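Local structure of orotidine 5'-phosphate decarboxylase (Lactobacillus acidophilus, 3TFX) at residues 150-153 / 154-158; 170-174 / 175-179; 13-16 / 17-20; 222-225 / 226-229. The protein probably catalyses the decarboxylation of orotidine 5'-monophosphate to uridine 5'-monophosphate, the last step of de novo UMP synthesis, as a homodimer. All blocks are in the same frame, centred on the assembly; numbering follows the deposited sequence.

Interaction 1: residues 150-153 / 154-158; sequences AKMA and KHSGA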
loop_
_atom_site.group_PDB
_atom_site.type_symbol
_atom_site.label_atom_id
_atom_site.label_comp_id
_atom_site.label_asym_id
_atom_site.label_seq_id
_atom_site.Cartn_x
_atom_site.Cartn_y
_atom_site.Cartn_z
ATOM N N ALA A 150 6.563 16.615 -2.122
ATOM C CA ALA A 150 7.641 16.299 -3.050
ATOM C C ALA A 150 9.023 16.701 -2.500
ATOM O O ALA A 150 9.950 15.890 -2.509
ATOM C CB ALA A 150 7.382 16.923 -4.412
ATOM N N LYS A 151 9.148 17.938 -2.011
ATOM C CA LYS A 151 10.407 18.425 -1.433
ATOM C C LYS A 151 10.871 17.532 -0.282
ATOM O O LYS A 151 12.036 17.117 -0.232
ATOM C CB LYS A 151 10.272 19.869 -0.950
ATOM C CG LYS A 151 10.306 20.918 -2.050
ATOM C CD LYS A 151 10.117 22.331 -1.517
ATOM C CE LYS A 151 11.311 22.802 -0.681
ATOM N NZ LYS A 151 12.568 22.967 -1.489
HETATM N N MSE A 152 9.941 17.219 0.619
HETATM C CA MSE A 152 10.222 16.343 1.746
HETATM C C MSE A 152 10.692 14.965 1.304
HETATM O O MSE A 152 11.620 14.413 1.902
HETATM C CB MSE A 152 9.005 16.212 2.668
HETATM C CG MSE A 152 9.305 15.445 3.965
HETATM SE SE MSE A 152 7.687 14.885 4.905
HETATM C CE MSE A 152 6.986 13.636 3.579
ATOM N N ALA A 153 10.056 14.416 0.272
ATOM C CA ALA A 153 10.466 13.127 -0.286
ATOM C C ALA A 153 11.906 13.173 -0.785
ATOM O O ALA A 153 12.700 12.279 -0.473
ATOM C CB ALA A 153 9.521 12.701 -1.423
ATOM N N LYS A 154 12.231 14.205 -1.566
ATOM C CA LYS A 154 13.619 14.449 -1.999
ATOM C C LYS A 154 14.583 14.496 -0.806
ATOM O O LYS A 154 15.608 13.838 -0.825
ATOM C CB LYS A 154 13.727 15.729 -2.846
ATOM C CG LYS A 154 15.140 16.307 -3.049
ATOM C CD LYS A 154 15.994 15.455 -3.965
ATOM C CE LYS A 154 17.352 16.082 -4.262
ATOM N NZ LYS A 154 18.184 15.155 -5.105
ATOM N N HIS A 155 14.238 15.252 0.237
ATOM C CA HIS A 155 15.108 15.332 1.423
ATOM C C HIS A 155 15.101 14.083 2.291
ATOM O O HIS A 155 15.878 13.989 3.234
ATOM C CB HIS A 155 14.793 16.565 2.269
ATOM C CG HIS A 155 15.011 17.854 1.545
ATOM N ND1 HIS A 155 16.116 18.082 0.752
ATOM C CD2 HIS A 155 14.267 18.984 1.490
ATOM C CE1 HIS A 155 16.035 19.289 0.223
ATOM N NE2 HIS A 155 14.929 19.863 0.665
ATOM N N SER A 156 14.257 13.112 1.950
ATOM C CA SER A 156 14.140 11.891 2.736
ATOM C C SER A 156 14.594 10.608 2.036
ATOM O O SER A 156 14.217 9.516 2.456
ATOM C CB SER A 156 12.705 11.723 3.227
ATOM O OG SER A 156 12.284 12.876 3.926
ATOM N N GLY A 157 15.375 10.730 0.968
ATOM C CA GLY A 157 15.865 9.549 0.247
ATOM C C GLY A 157 15.055 9.030 -0.935
ATOM O O GLY A 157 15.435 8.040 -1.556
ATOM N N ALA A 158 13.940 9.672 -1.262
ATOM C CA ALA A 158 13.204 9.275 -2.475
ATOM C C ALA A 158 14.005 9.664 -3.715
ATOM O O ALA A 158 14.655 10.696 -3.740
ATOM C CB ALA A 158 11.829 9.899 -2.516
#
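With chi1 at -54°, Ser156 sets OG beside its own backbone N and turns it back onto the helix, where it donates to Met152 O over 2.6 Å. The donor is tilted from that carbonyl's plane, and the same hydroxyl is also hydrogen-bonded to Ser95 OG. The similar first torsion of His155, -62°, lays its imidazole obliquely by the carbonyl of Lys151, CD2 coming within 3.4 Å of Lys151 O, while His155 N makes the regular helical bond to that oxygen. This is the C-terminal end of helix 142-155, which flanks the TIM barrel, and Ala153 O is where the helix lets go. It accepts from Ser156 N and from Ala158 N, each at 3.0 Å and from opposite faces of its plane; the second bond is a 6→1 link. Gly157 permits this reversal with its positive phi of 92°, where a CB would collide with the preceding carbonyl oxygen. The chain thereby returns, setting Ala158 CB 3.8 Å from Ala153 CB. Outside the turn, Met152, present as selenomethionine, with its CG 3.9 Å from Ser156 OG, packs on Ile98 and on Glu135 of the second subunit. Lys154 NZ is hydrogen-bonded to Asp178 O.

Interaction 2: residues 170-174 / 175-179; sequences KLHEN and IGDDF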
loop_
_atom_site.group_PDB
_atom_site.type_symbol
_atom_site.label_atom_id
_atom_site.label_comp_id
_atom_site.label_asym_id
_atom_site.label_seq_id
_atom_site.Cartn_x
_atom_site.Cartn_y
_atom_site.Cartn_z
ATOM N N LYS A 170 6.848 23.269 -11.805
ATOM C CA LYS A 170 6.919 23.741 -10.409
ATOM C C LYS A 170 7.790 22.828 -9.544
ATOM O O LYS A 170 8.614 23.311 -8.776
ATOM C CB LYS A 170 5.535 23.857 -9.758
ATOM C CG LYS A 170 4.623 24.927 -10.334
ATOM C CD LYS A 170 3.170 24.754 -9.826
ATOM C CE LYS A 170 2.529 23.408 -10.272
ATOM N NZ LYS A 170 1.143 23.207 -9.749
ATOM N N LEU A 171 7.594 21.515 -9.664
ATOM C CA LEU A 171 8.385 20.571 -8.876
ATOM C C LEU A 171 9.865 20.686 -9.218
ATOM O O LEU A 171 10.696 20.821 -8.319
ATOM C CB LEU A 171 7.865 19.133 -9.001
ATOM C CG LEU A 171 6.397 18.887 -8.589
ATOM C CD1 LEU A 171 6.088 17.405 -8.508
ATOM C CD2 LEU A 171 6.039 19.557 -7.276
ATOM N N HIS A 172 10.175 20.686 -10.515
ATOM C CA HIS A 172 11.552 20.812 -11.001
ATOM C C HIS A 172 12.201 22.125 -10.527
ATOM O O HIS A 172 13.294 22.096 -9.965
ATOM C CB HIS A 172 11.614 20.668 -12.527
ATOM C CG HIS A 172 12.981 20.899 -13.098
ATOM N ND1 HIS A 172 13.400 22.133 -13.554
ATOM C CD2 HIS A 172 14.020 20.054 -13.287
ATOM C CE1 HIS A 172 14.641 22.036 -13.993
ATOM N NE2 HIS A 172 15.040 20.786 -13.846
ATOM N N GLU A 173 11.506 23.247 -10.731
ATOM C CA GLU A 173 11.926 24.575 -10.246
ATOM C C GLU A 173 12.440 24.529 -8.815
ATOM O O GLU A 173 13.421 25.184 -8.484
ATOM C CB GLU A 173 10.746 25.570 -10.270
ATOM C CG GLU A 173 10.612 26.445 -11.510
ATOM C CD GLU A 173 11.503 27.700 -11.476
ATOM O OE1 GLU A 173 11.182 28.676 -12.194
ATOM O OE2 GLU A 173 12.532 27.718 -10.763
ATOM N N ASN A 174 11.742 23.774 -7.969
ATOM C CA ASN A 174 12.091 23.648 -6.553
ATOM C C ASN A 174 13.073 22.522 -6.194
ATOM O O ASN A 174 13.869 22.663 -5.267
ATOM C CB ASN A 174 10.810 23.525 -5.728
ATOM C CG ASN A 174 9.998 24.811 -5.732
ATOM O OD1 ASN A 174 10.216 25.679 -4.900
ATOM N ND2 ASN A 174 9.072 24.942 -6.683
ATOM N N ILE A 175 13.020 21.414 -6.925
ATOM C CA ILE A 175 13.775 20.214 -6.538
ATOM C C ILE A 175 15.008 19.928 -7.414
ATOM O O ILE A 175 15.998 19.402 -6.925
ATOM C CB ILE A 175 12.851 18.976 -6.420
ATOM C CG1 ILE A 175 11.859 19.185 -5.259
ATOM C CG2 ILE A 175 13.679 17.690 -6.217
ATOM C CD1 ILE A 175 10.651 18.269 -5.259
ATOM N N GLY A 176 14.945 20.266 -8.696
ATOM C CA GLY A 176 16.121 20.155 -9.565
ATOM C C GLY A 176 16.234 18.848 -10.330
ATOM O O GLY A 176 15.280 18.072 -10.394
ATOM N N ASP A 177 17.419 18.608 -10.886
ATOM C CA ASP A 177 17.646 17.540 -11.869
ATOM C C ASP A 177 18.050 16.174 -11.287
ATOM O O ASP A 177 17.991 15.151 -11.987
ATOM C CB ASP A 177 18.681 18.004 -12.911
ATOM C CG ASP A 177 18.171 19.148 -13.787
ATOM O OD1 ASP A 177 16.977 19.136 -14.122
ATOM O OD2 ASP A 177 18.956 20.062 -14.134
ATOM N N ASP A 178 18.452 16.150 -10.020
ATOM C CA ASP A 178 18.852 14.899 -9.364
ATOM C C ASP A 178 17.619 14.221 -8.726
ATOM O O ASP A 178 17.513 14.077 -7.508
ATOM C CB ASP A 178 19.990 15.151 -8.357
ATOM C CG ASP A 178 20.579 13.863 -7.786
ATOM O OD1 ASP A 178 21.071 13.916 -6.643
ATOM O OD2 ASP A 178 20.533 12.795 -8.447
ATOM N N PHE A 179 16.691 13.811 -9.588
ATOM C CA PHE A 179 15.341 13.415 -9.194
ATOM C C PHE A 179 14.585 12.956 -10.435
ATOM O O PHE A 179 14.838 13.443 -11.548
ATOM C CB PHE A 179 14.604 14.600 -8.572
ATOM C CG PHE A 179 13.618 14.224 -7.484
ATOM C CD1 PHE A 179 14.015 13.458 -6.391
ATOM C CD2 PHE A 179 12.297 14.680 -7.538
ATOM C CE1 PHE A 179 13.110 13.132 -5.368
ATOM C CE2 PHE A 179 11.383 14.364 -6.524
ATOM C CZ PHE A 179 11.798 13.599 -5.426
#
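His172 reaches beyond its helix to Asp177, NE2 donating to OD1 over 2.6 Å. Its CG stands anti to the backbone N (chi1 175°), which swings the imidazole toward the loop that follows. Asp177 OD1 sits at the ring edge, in the imidazole plane, but is itself met from above the carboxylate plane; the two flat groups are turned 39° against each other. Replacing His172 by an alanine removes the ring N-H, and the Asp177 carboxylate would probably be left without this mate and freer to turn. Between the two residues, Gly176 leaves helical geometry with a positive phi at which a CB would be jammed against the carbonyl oxygen of Ile175, and its N bonds to His172 O at 2.8 Å. The chain thus passes from helix 168-175 of the TIM barrel toward strand 180-183. Asn174 folds back along the helix: ND2 reaches Lys170 O at 2.7 Å, with the acceptor nearly in the amide plane, while Asn174 N approaches that oxygen from the opposite face. Ile175 puts CG2 3.5 Å above one face of the Phe179 ring, offset toward its rim, and its CG1 branch lies 3.7 Å from Leu171 O. Gly176 O is also held, by Tyr181 OH. Because the histidine donates to a carboxylate at this exposed helix end, a protonated imidazole would probably be stabilised here.

Interaction 3: residues 13-16 / 17-20; sequences LDNE and EQLN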
loop_
_atom_site.group_PDB
_atom_site.type_symbol
_atom_site.label_atom_id
_atom_site.label_comp_id
_atom_site.label_asym_id
_atom_site.label_seq_id
_atom_site.Cartn_x
_atom_site.Cartn_y
_atom_site.Cartn_z
ATOM N N LEU A 13 -4.550 -5.655 -15.321
ATOM C CA LEU A 13 -5.113 -6.989 -15.491
ATOM C C LEU A 13 -4.894 -7.779 -14.203
ATOM O O LEU A 13 -4.020 -7.424 -13.409
ATOM C CB LEU A 13 -4.461 -7.707 -16.681
ATOM C CG LEU A 13 -2.999 -7.358 -16.975
ATOM C CD1 LEU A 13 -2.059 -8.074 -16.019
ATOM C CD2 LEU A 13 -2.638 -7.668 -18.428
ATOM N N ASP A 14 -5.659 -8.856 -14.013
ATOM C CA ASP A 14 -5.674 -9.572 -12.726
ATOM C C ASP A 14 -5.228 -11.028 -12.788
ATOM O O ASP A 14 -5.430 -11.777 -11.830
ATOM C CB ASP A 14 -7.071 -9.489 -12.095
ATOM C CG ASP A 14 -8.141 -10.250 -12.890
ATOM O OD1 ASP A 14 -9.297 -10.210 -12.461
ATOM O OD2 ASP A 14 -7.845 -10.891 -13.918
ATOM N N ASN A 15 -4.640 -11.430 -13.917
ATOM C CA ASN A 15 -4.256 -12.822 -14.119
ATOM C C ASN A 15 -3.050 -12.985 -15.034
ATOM O O ASN A 15 -2.922 -12.287 -16.053
ATOM C CB ASN A 15 -5.440 -13.657 -14.638
ATOM C CG ASN A 15 -5.971 -13.159 -15.974
ATOM O OD1 ASN A 15 -6.713 -12.170 -16.051
ATOM N ND2 ASN A 15 -5.595 -13.848 -17.034
ATOM N N GLU A 16 -2.193 -13.934 -14.657
ATOM C CA GLU A 16 -0.943 -14.249 -15.349
ATOM C C GLU A 16 -1.096 -14.601 -16.843
ATOM O O GLU A 16 -0.204 -14.314 -17.644
ATOM C CB GLU A 16 -0.253 -15.393 -14.612
ATOM C CG GLU A 16 1.253 -15.445 -14.763
ATOM C CD GLU A 16 1.835 -16.723 -14.186
ATOM O OE1 GLU A 16 1.164 -17.345 -13.331
ATOM O OE2 GLU A 16 2.962 -17.098 -14.583
ATOM N N GLU A 17 -2.219 -15.211 -17.209
ATOM C CA GLU A 17 -2.491 -15.608 -18.593
ATOM C C GLU A 17 -2.751 -14.415 -19.533
ATOM O O GLU A 17 -2.315 -14.397 -20.698
ATOM C CB GLU A 17 -3.684 -16.571 -18.615
ATOM C CG GLU A 17 -3.497 -17.817 -17.705
ATOM C CD GLU A 17 -4.775 -18.255 -16.981
ATOM O OE1 GLU A 17 -5.388 -17.429 -16.251
ATOM O OE2 GLU A 17 -5.160 -19.441 -17.128
ATOM N N GLN A 18 -3.487 -13.428 -19.035
ATOM C CA GLN A 18 -3.687 -12.183 -19.761
ATOM C C GLN A 18 -2.373 -11.386 -19.811
ATOM O O GLN A 18 -2.093 -10.706 -20.798
ATOM C CB GLN A 18 -4.812 -11.363 -19.121
ATOM C CG GLN A 18 -5.348 -10.251 -20.007
ATOM C CD GLN A 18 -6.397 -9.389 -19.326
ATOM O OE1 GLN A 18 -6.478 -8.184 -19.580
ATOM N NE2 GLN A 18 -7.210 -9.997 -18.472
ATOM N N LEU A 19 -1.566 -11.505 -18.757
ATOM C CA LEU A 19 -0.273 -10.814 -18.665
ATOM C C LEU A 19 0.688 -11.312 -19.733
ATOM O O LEU A 19 1.340 -10.527 -20.441
ATOM C CB LEU A 19 0.349 -11.035 -17.281
ATOM C CG LEU A 19 1.801 -10.620 -17.018
ATOM C CD1 LEU A 19 1.968 -9.116 -17.073
ATOM C CD2 LEU A 19 2.255 -11.134 -15.655
ATOM N N ASN A 20 0.775 -12.630 -19.834
ATOM C CA ASN A 20 1.659 -13.264 -20.792
ATOM C C ASN A 20 1.280 -12.961 -22.241
ATOM O O ASN A 20 2.152 -12.847 -23.094
ATOM C CB ASN A 20 1.748 -14.761 -20.503
ATOM C CG ASN A 20 2.420 -15.049 -19.166
ATOM O OD1 ASN A 20 3.040 -14.164 -18.566
ATOM N ND2 ASN A 20 2.319 -16.287 -18.703
HETATM O O HOH W 1 -8.133 -8.896 -15.880
#
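The side chains of Asn15 and Gln18 cross at about a right angle, with their amide planes 56° apart. One face of the Gln18 amide is covered by Leu13, whose CB lies 3.7 Å from Gln18 CD. The Asn15 amide is approached obliquely by the aliphatic base of the same glutamine, Gln18 CB standing 3.8 Å from Asn15 CG. A third flat group, the Asn20 amide, rests against the backbone, with its CG 3.1 Å from Glu16 O.

Gln18 is extended, and its NE2 gives a hydrogen to a water at 3.0 Å; that water also accepts from Asp14 N at 3.1 Å, so it bridges loop and helix. Leu13 has an unusual chi1 of 31°, with CG placed between the backbone N and the carbonyl carbon, which carries CD1 to 4.0 Å from Leu19 CB. Both leucines also touch Leu40 of helix 38-44, and Leu19 continues onto Val48 and Leu52. Asn15 is the N-cap of helix 16-24, the first helix of the TIM barrel, entered from strand 7-10 through Asp12, a predicted substrate-binding residue. Asn15 O and Glu16 O begin its backbone bonding, accepting from Leu19 N and Asn20 N. With a leucine in place of Asn15 the helix start would probably lack a polar group at its N-cap. Asp14, Glu16 and Glu17 all lie at this end of the helix, their carboxylates spread apart, and their negative charge is likely to suit the helix dipole.

Interaction 4: residues 222-225 / 226-229; sequences ASDP and KAAY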
loop_
_atom_site.group_PDB
_atom_site.type_symbol
_atom_site.label_atom_id
_atom_site.label_comp_id
_atom_site.label_asym_id
_atom_site.label_seq_id
_atom_site.Cartn_x
_atom_site.Cartn_y
_atom_site.Cartn_z
ATOM N N ALA A 222 -3.734 -1.180 -28.550
ATOM C CA ALA A 222 -3.415 -0.867 -29.949
ATOM C C ALA A 222 -3.533 -2.142 -30.757
ATOM O O ALA A 222 -3.367 -3.240 -30.212
ATOM C CB ALA A 222 -2.019 -0.269 -30.089
ATOM N N SER A 223 -3.837 -1.998 -32.046
ATOM C CA SER A 223 -3.882 -3.141 -32.964
ATOM C C SER A 223 -2.505 -3.778 -33.151
ATOM O O SER A 223 -2.400 -5.002 -33.359
ATOM C CB SER A 223 -4.477 -2.720 -34.318
ATOM O OG SER A 223 -5.895 -2.542 -34.234
ATOM N N ASP A 224 -1.461 -2.947 -33.062
ATOM C CA ASP A 224 -0.064 -3.395 -33.051
ATOM C C ASP A 224 0.604 -2.783 -31.803
ATOM O O ASP A 224 1.145 -1.676 -31.869
ATOM C CB ASP A 224 0.637 -2.923 -34.334
ATOM C CG ASP A 224 2.012 -3.582 -34.551
ATOM O OD1 ASP A 224 2.623 -4.120 -33.586
ATOM O OD2 ASP A 224 2.480 -3.557 -35.715
ATOM N N PRO A 225 0.523 -3.475 -30.641
ATOM C CA PRO A 225 1.082 -2.856 -29.434
ATOM C C PRO A 225 2.590 -2.584 -29.496
ATOM O O PRO A 225 3.039 -1.575 -28.970
ATOM C CB PRO A 225 0.745 -3.865 -28.333
ATOM C CG PRO A 225 -0.553 -4.478 -28.798
ATOM C CD PRO A 225 -0.346 -4.627 -30.310
ATOM N N LYS A 226 3.355 -3.477 -30.119
ATOM C CA LYS A 226 4.788 -3.289 -30.225
ATOM C C LYS A 226 5.136 -2.007 -31.000
ATOM O O LYS A 226 5.936 -1.175 -30.532
ATOM C CB LYS A 226 5.455 -4.503 -30.858
ATOM C CG LYS A 226 6.972 -4.431 -30.816
ATOM C CD LYS A 226 7.616 -5.649 -31.448
ATOM C CE LYS A 226 9.107 -5.404 -31.677
ATOM N NZ LYS A 226 9.723 -6.567 -32.380
ATOM N N ALA A 227 4.500 -1.825 -32.156
ATOM C CA ALA A 227 4.757 -0.640 -32.964
ATOM C C ALA A 227 4.227 0.638 -32.290
ATOM O O ALA A 227 4.816 1.699 -32.434
ATOM C CB ALA A 227 4.175 -0.806 -34.358
ATOM N N ALA A 228 3.128 0.539 -31.546
ATOM C CA ALA A 228 2.642 1.693 -30.790
ATOM C C ALA A 228 3.626 2.079 -29.691
ATOM O O ALA A 228 3.814 3.256 -29.415
ATOM C CB ALA A 228 1.277 1.421 -30.201
ATOM N N TYR A 229 4.252 1.076 -29.088
ATOM C CA TYR A 229 5.218 1.256 -27.993
ATOM C C TYR A 229 6.503 1.900 -28.516
ATOM O O TYR A 229 7.011 2.862 -27.943
ATOM C CB TYR A 229 5.511 -0.115 -27.352
ATOM C CG TYR A 229 6.335 -0.125 -26.064
ATOM C CD1 TYR A 229 6.399 0.991 -25.228
ATOM C CD2 TYR A 229 7.004 -1.283 -25.661
ATOM C CE1 TYR A 229 7.143 0.967 -24.029
ATOM C CE2 TYR A 229 7.753 -1.325 -24.464
ATOM C CZ TYR A 229 7.807 -0.196 -23.648
ATOM O OH TYR A 229 8.538 -0.215 -22.469
#
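Asp224 OD1 accepts from Ala227 N at 3.3 Å, a nearly straight bond of 168°. The donor comes from above the carboxylate plane. OD2, the other oxygen, lies 3.5 Å from Ala227 CB, so both carboxylate oxygens lie against this alanine, one at its N and one at its CB. Its CG stands anti to the backbone N (chi1 -168°), and this folds the group back over the first turn. On another side of the turn two methyls meet, Ala222 CB and Ala228 CB at 3.7 Å, closing the loop onto the helix.

Here Asp224 is the N-cap of helix 225-236, the last helix around the TIM barrel, and its side chain occupies a backbone N-H that the first turn would otherwise leave without a helical acceptor. Pro225 follows at the first helical position, where a missing N-H costs nothing. Backbone bonding then begins in order: Ala228 N to Asp224 O at 3.0 Å and Tyr229 N to Pro225 O at 2.9 Å.

Farther out, the helix start is fixed to the body of the barrel. Pro225 packs on Leu26, and the Tyr229 side chain packs on Val32, and its ring makes a cation-pi contact with Lys233. The phenol OH of Tyr229 is hydrogen-bonded to Val7 O and Phe33 N, at the beginnings of strands 7-10 and 33-36, and so ties this last helix to the first two strands.

The four contacts mark helix ends on the outside of one eight-stranded parallel barrel. In chain order come interaction 3, interaction 1, interaction 2 and interaction 4: two helix starts (16-24 and 225-236) flank two helix ends (142-155 and 168-175). Interactions 1 and 2 have centres about 11 Å apart and touch, Lys154 NZ forming a salt bridge with Asp178 OD1 at 3.5 Å and Ile175 packing on helix 142-155. Interactions 3 and 4 lie 18 Å apart between centres, without touching, while the centre of interaction 1 lies about 34 Å from that of interaction 3 and about 36 Å from that of interaction 4. The first and last helices of the chain therefore start near each other, as expected where a closed barrel brings its ends together.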